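Local coordinates for protein CymD (PDB 6Z34) that forms an outer-membrane channel of the FadL family and takes up monoaromatic hydrocarbons, probably by lateral diffusion into the membrane, at residues 227-230 against 234-237. Residues are numbered along the deposited sequence; the frame is centred on the assembly and turned at random.
Sequences TYQL and TRVG
Gln229 and Arg235 both place CG anti to the backbone N (chi1 -171° and -177°). The Gln229 chain then bends at chi2 and the Arg235 chain at chi3, and the two ends meet. Arg235 NE gives Gln229 OE1 a weak, bent hydrogen bond of 3.1 Å. The amide and guanidinium planes stand 85° apart, close to perpendicular. Gln229 NE2 also hydrogen-bonds to Thr231 O in the turn, which helps fix the amide's rotation. The Arg235 CD methylene lies alongside Thr227, 4.0 Å from its CB. An alanine in place of Arg235 has no NE or NH1, which would probably leave Gln229 OE1 and Ala22 O without these donors and open a gap beside Thr227. Tyr228 and Val236 form an antiparallel hydrogen-bonded pair: Tyr228 N to Val236 O is 2.7 Å, and Val236 N to Tyr228 O is 2.8 Å. On the face of these two residues, Val236 CG1 packs 3.9 Å from Tyr228 CB. Nearer the turn, Leu230 CD1 touches Thr234 CG2 at 3.6 Å. This is the turn end of the beta hairpin formed by strands 198-229 and 234-259. Backbone hydrogen bonds tie it into the FadL-type barrel wall, Thr227 to Ser152 of strand 151-171 and Arg235 to Ser287 of strand 281-289.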
loop_
_atom_site.group_PDB
_atom_site.type_symbol
_atom_site.label_atom_id
_atom_site.label_comp_id
_atom_site.label_asym_id
_atom_site.label_seq_id
_atom_site.Cartn_x
_atom_site.Cartn_y
_atom_site.Cartn_z
ATOM N N THR A 227 8.242 -9.264 19.155
ATOM C CA THR A 227 9.649 -8.897 19.230
ATOM C C THR A 227 10.278 -9.629 20.399
ATOM O O THR A 227 9.609 -9.954 21.384
ATOM C CB THR A 227 9.879 -7.390 19.380
ATOM O OG1 THR A 227 9.406 -6.953 20.652
ATOM C CG2 THR A 227 9.152 -6.632 18.313
ATOM N N TYR A 228 11.566 -9.910 20.270
ATOM C CA TYR A 228 12.298 -10.644 21.297
ATOM C C TYR A 228 13.666 -10.012 21.462
ATOM O O TYR A 228 14.441 -9.953 20.498
ATOM C CB TYR A 228 12.434 -12.126 20.956
ATOM C CG TYR A 228 12.918 -12.953 22.135
ATOM C CD1 TYR A 228 12.047 -13.305 23.162
ATOM C CD2 TYR A 228 14.238 -13.368 22.225
ATOM C CE1 TYR A 228 12.469 -14.053 24.234
ATOM C CE2 TYR A 228 14.685 -14.122 23.309
ATOM C CZ TYR A 228 13.791 -14.460 24.312
ATOM O OH TYR A 228 14.209 -15.210 25.392
ATOM N N GLN A 229 13.951 -9.533 22.672
ATOM C CA GLN A 229 15.268 -8.984 23.001
ATOM C C GLN A 229 16.148 -10.134 23.452
ATOM O O GLN A 229 16.202 -10.461 24.634
ATOM C CB GLN A 229 15.167 -7.929 24.093
ATOM C CG GLN A 229 16.468 -7.199 24.311
ATOM C CD GLN A 229 16.609 -6.014 23.379
ATOM O OE1 GLN A 229 15.697 -5.202 23.266
ATOM N NE2 GLN A 229 17.748 -5.916 22.696
ATOM N N LEU A 230 16.837 -10.780 22.513
ATOM C CA LEU A 230 17.611 -11.942 22.932
ATOM C C LEU A 230 18.931 -11.544 23.583
ATOM O O LEU A 230 19.428 -12.258 24.459
ATOM C CB LEU A 230 17.844 -12.894 21.757
ATOM C CG LEU A 230 18.268 -12.471 20.358
ATOM C CD1 LEU A 230 19.538 -11.663 20.366
ATOM C CD2 LEU A 230 18.490 -13.742 19.568
ATOM N N THR A 234 20.594 -6.405 20.899
ATOM C CA THR A 234 20.045 -6.969 19.678
ATOM C C THR A 234 18.634 -7.461 19.943
ATOM O O THR A 234 18.428 -8.348 20.776
ATOM C CB THR A 234 20.917 -8.106 19.149
ATOM O OG1 THR A 234 22.103 -7.554 18.564
ATOM C CG2 THR A 234 20.159 -8.892 18.086
ATOM N N ARG A 235 17.672 -6.869 19.242
ATOM C CA ARG A 235 16.277 -7.267 19.301
ATOM C C ARG A 235 15.911 -7.887 17.965
ATOM O O ARG A 235 16.388 -7.444 16.913
ATOM C CB ARG A 235 15.379 -6.053 19.609
ATOM C CG ARG A 235 13.885 -6.347 19.761
ATOM C CD ARG A 235 13.102 -5.069 20.070
ATOM N NE ARG A 235 13.811 -4.193 20.999
ATOM C CZ ARG A 235 14.330 -3.010 20.675
ATOM N NH1 ARG A 235 14.224 -2.549 19.433
ATOM N NH2 ARG A 235 14.962 -2.290 21.596
ATOM N N VAL A 236 15.099 -8.936 18.003
ATOM C CA VAL A 236 14.632 -9.562 16.777
ATOM C C VAL A 236 13.108 -9.457 16.746
ATOM O O VAL A 236 12.445 -9.462 17.791
ATOM C CB VAL A 236 15.140 -11.023 16.669
ATOM C CG1 VAL A 236 14.633 -11.868 17.804
ATOM C CG2 VAL A 236 14.736 -11.633 15.352
ATOM N N GLY A 237 12.560 -9.300 15.544
ATOM C CA GLY A 237 11.130 -9.094 15.375
ATOM C C GLY A 237 10.599 -9.856 14.177
ATOM O O GLY A 237 11.283 -10.028 13.161
#